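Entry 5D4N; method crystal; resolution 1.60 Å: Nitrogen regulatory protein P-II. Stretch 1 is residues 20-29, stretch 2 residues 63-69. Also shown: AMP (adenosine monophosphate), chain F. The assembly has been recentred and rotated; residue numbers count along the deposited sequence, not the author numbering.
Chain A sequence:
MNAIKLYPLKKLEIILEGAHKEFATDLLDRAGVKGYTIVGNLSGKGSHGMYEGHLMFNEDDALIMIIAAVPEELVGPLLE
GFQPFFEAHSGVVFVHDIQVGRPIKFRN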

# COMPACT_ATOMS: atom_id res chain seq x y z
N HIS A 20 4.75 -12.94 -14.28
CA HIS A 20 5.51 -13.64 -13.25
C HIS A 20 4.73 -13.88 -11.95
O HIS A 20 5.32 -14.24 -10.92
CB HIS A 20 6.82 -12.89 -12.99
CG HIS A 20 7.67 -12.80 -14.20
ND1 HIS A 20 8.23 -13.93 -14.78
CD2 HIS A 20 8.00 -11.71 -14.94
CE1 HIS A 20 8.90 -13.50 -15.83
NE2 HIS A 20 8.80 -12.17 -15.97
N LYS A 21 3.38 -13.67 -11.99
CA LYS A 21 2.55 -13.83 -10.79
C LYS A 21 2.71 -15.21 -10.15
O LYS A 21 2.94 -15.30 -8.93
CB LYS A 21 1.07 -13.58 -11.13
CG LYS A 21 0.11 -13.75 -9.92
CD LYS A 21 -1.33 -13.39 -10.29
CE LYS A 21 -2.10 -14.52 -10.89
NZ LYS A 21 -3.50 -14.10 -11.19
N GLU A 22 2.64 -16.27 -10.96
CA GLU A 22 2.73 -17.63 -10.43
C GLU A 22 4.08 -17.91 -9.76
O GLU A 22 4.10 -18.53 -8.70
CB GLU A 22 2.35 -18.67 -11.49
CG GLU A 22 2.26 -20.08 -10.96
CD GLU A 22 2.17 -21.12 -12.05
OE1 GLU A 22 3.23 -21.50 -12.60
OE2 GLU A 22 1.04 -21.55 -12.37
N PHE A 23 5.20 -17.39 -10.32
CA PHE A 23 6.52 -17.56 -9.72
C PHE A 23 6.50 -16.96 -8.31
O PHE A 23 6.96 -17.59 -7.34
CB PHE A 23 7.57 -16.84 -10.57
CG PHE A 23 8.94 -16.81 -9.95
CD1 PHE A 23 9.31 -15.79 -9.08
CD2 PHE A 23 9.89 -17.79 -10.26
CE1 PHE A 23 10.56 -15.79 -8.47
CE2 PHE A 23 11.16 -17.76 -9.67
CZ PHE A 23 11.47 -16.77 -8.75
N ALA A 24 5.99 -15.74 -8.22
CA ALA A 24 5.95 -15.04 -6.93
C ALA A 24 5.03 -15.71 -5.92
O ALA A 24 5.44 -15.92 -4.77
CB ALA A 24 5.53 -13.61 -7.14
N THR A 25 3.78 -16.04 -6.32
CA THR A 25 2.82 -16.71 -5.39
C THR A 25 3.32 -18.09 -4.97
O THR A 25 3.16 -18.49 -3.81
CB THR A 25 1.40 -16.68 -5.91
OG1 THR A 25 1.33 -17.49 -7.10
CG2 THR A 25 0.89 -15.24 -6.13
N ASP A 26 4.03 -18.80 -5.88
CA ASP A 26 4.63 -20.08 -5.53
C ASP A 26 5.71 -19.91 -4.45
O ASP A 26 5.76 -20.74 -3.54
CB ASP A 26 5.24 -20.77 -6.75
CG ASP A 26 4.27 -21.44 -7.69
OD1 ASP A 26 3.06 -21.56 -7.32
OD2 ASP A 26 4.70 -21.86 -8.77
N LEU A 27 6.55 -18.85 -4.54
CA LEU A 27 7.54 -18.59 -3.48
C LEU A 27 6.83 -18.33 -2.16
O LEU A 27 7.28 -18.81 -1.10
CB LEU A 27 8.40 -17.36 -3.80
CG LEU A 27 9.54 -17.59 -4.79
CD1 LEU A 27 10.35 -16.31 -4.94
CD2 LEU A 27 10.43 -18.76 -4.39
N LEU A 28 5.76 -17.53 -2.19
CA LEU A 28 5.03 -17.24 -0.95
C LEU A 28 4.42 -18.51 -0.37
O LEU A 28 4.60 -18.75 0.81
CB LEU A 28 3.94 -16.18 -1.18
CG LEU A 28 4.43 -14.81 -1.67
CD1 LEU A 28 3.25 -13.96 -2.06
CD2 LEU A 28 5.27 -14.11 -0.63
N ASP A 29 3.73 -19.31 -1.20
CA ASP A 29 3.11 -20.57 -0.73
C ASP A 29 4.14 -21.49 -0.11
O ASP A 29 3.91 -22.02 0.99
CB ASP A 29 2.34 -21.28 -1.86
CG ASP A 29 1.13 -20.52 -2.36
OD1 ASP A 29 0.70 -19.55 -1.67
OD2 ASP A 29 0.65 -20.83 -3.48
N LEU A 63 1.55 -4.80 -14.82
CA LEU A 63 2.21 -4.82 -13.51
C LEU A 63 1.18 -5.12 -12.44
O LEU A 63 0.03 -4.71 -12.54
CB LEU A 63 2.86 -3.48 -13.12
CG LEU A 63 4.16 -3.07 -13.77
CD1 LEU A 63 4.53 -1.67 -13.29
CD2 LEU A 63 5.30 -4.02 -13.44
N ILE A 64 1.62 -5.84 -11.41
CA ILE A 64 0.77 -6.13 -10.26
C ILE A 64 1.56 -5.83 -8.99
O ILE A 64 2.80 -5.76 -9.02
CB ILE A 64 0.26 -7.61 -10.24
CG1 ILE A 64 1.46 -8.61 -10.13
CG2 ILE A 64 -0.63 -7.92 -11.42
CD1 ILE A 64 1.06 -10.06 -9.90
N MET A 65 0.85 -5.68 -7.88
CA MET A 65 1.49 -5.54 -6.58
C MET A 65 0.92 -6.61 -5.69
O MET A 65 -0.31 -6.66 -5.50
CB MET A 65 1.26 -4.15 -5.95
CG MET A 65 1.88 -4.06 -4.58
SD MET A 65 1.87 -2.38 -3.89
CE MET A 65 0.07 -2.09 -3.72
N ILE A 66 1.79 -7.47 -5.17
CA ILE A 66 1.34 -8.53 -4.26
C ILE A 66 1.64 -8.01 -2.86
O ILE A 66 2.80 -7.66 -2.57
CB ILE A 66 2.10 -9.84 -4.54
CG1 ILE A 66 1.82 -10.31 -5.98
CG2 ILE A 66 1.65 -10.90 -3.51
CD1 ILE A 66 2.74 -11.51 -6.44
N ILE A 67 0.61 -7.97 -2.01
CA ILE A 67 0.76 -7.50 -0.64
C ILE A 67 0.73 -8.76 0.21
O ILE A 67 -0.24 -9.52 0.15
CB ILE A 67 -0.43 -6.57 -0.24
CG1 ILE A 67 -0.48 -5.31 -1.11
CG2 ILE A 67 -0.34 -6.22 1.26
CD1 ILE A 67 -1.84 -4.55 -0.95
N ALA A 68 1.78 -8.97 1.00
CA ALA A 68 1.83 -10.17 1.80
C ALA A 68 2.28 -9.89 3.21
O ALA A 68 3.42 -9.48 3.41
CB ALA A 68 2.77 -11.19 1.13
N ALA A 69 1.36 -10.07 4.20
CA ALA A 69 1.72 -9.94 5.61
C ALA A 69 2.34 -11.25 6.03
O ALA A 69 1.75 -12.32 5.86
CB ALA A 69 0.47 -9.66 6.46
P AMP F . -9.04 -14.79 5.12
O1P AMP F . -7.92 -15.73 5.56
O2P AMP F . -10.16 -15.60 4.50
O3P AMP F . -9.49 -13.84 6.17
O5' AMP F . -8.44 -13.95 3.88
C5' AMP F . -9.30 -13.02 3.18
C4' AMP F . -8.44 -12.12 2.33
O4' AMP F . -7.58 -11.33 3.17
C3' AMP F . -7.47 -12.85 1.41
O3' AMP F . -8.11 -13.34 0.24
C2' AMP F . -6.44 -11.75 1.12
O2' AMP F . -6.98 -10.85 0.16
C1' AMP F . -6.35 -11.06 2.51
N9 AMP F . -5.28 -11.61 3.33
C8 AMP F . -5.35 -12.66 4.22
N7 AMP F . -4.19 -12.98 4.75
C5 AMP F . -3.30 -12.10 4.15
C6 AMP F . -1.91 -11.93 4.28
N6 AMP F . -1.14 -12.68 5.09
N1 AMP F . -1.33 -10.93 3.56
C2 AMP F . -2.09 -10.18 2.75
N3 AMP F . -3.41 -10.28 2.52
C4 AMP F . -3.96 -11.25 3.28

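How do the two backbones lie against each other? The helix 21-29 and the strand 63-69 run side by side in nearly the same direction, 8° apart, with their axes 10.5 Å from each other at closest approach. The register advances two strand residues for each step of four, then three, along the helix: Lys21 lies over Ile64, Thr25 over Ile66 and Leu28 over Ala68. One helical turn, three or four residues, therefore matches two residues of strand, and each turn meets another side chain on the same strand face.

Which bumps fill which hollows? Ile66 is the central bump. Ile66 CD1 reaches the small methyl of Ala24, 3.6 Å from Ala24 CB, and also lies 4.2 Å from Thr25 CG2, so the tip of the isoleucine sits where the helix surface is low. One turn on, the sizes reverse: Leu28 projects toward the strand, its CD1 3.7 Å from Ile66 CG2 and its CD2 4.2 Å from Ala68 CB. The leucine thus spans Ile66 and the shallow place left by Ala68.

What closes the start of the contact? Ile64 points toward the helix and sets its CD1 3.7 Å from Lys21 CB. The aliphatic stem of Lys21 lies along Ile64 CD1, and the end of the chain then leads away, with NZ out from the apolar contact.

What bonds hold the pieces together? No hydrogen bond crosses between the stretches; the contact rests on close-fitting apolar side chains, burying 235 Å² in all. From Ala24 N onward, the helix amides bond back to carbonyls four residues earlier, as in Thr25 N to Lys21 O at 2.8 Å. At the far end of the strand stretch, Ala69 alone hydrogen-bonds AMP through its backbone: Ala69 N donates to AMP N1 at 2.9 Å, and AMP N6 donates to Ala69 O at 3.0 Å, a pairing that reads the adenine edge.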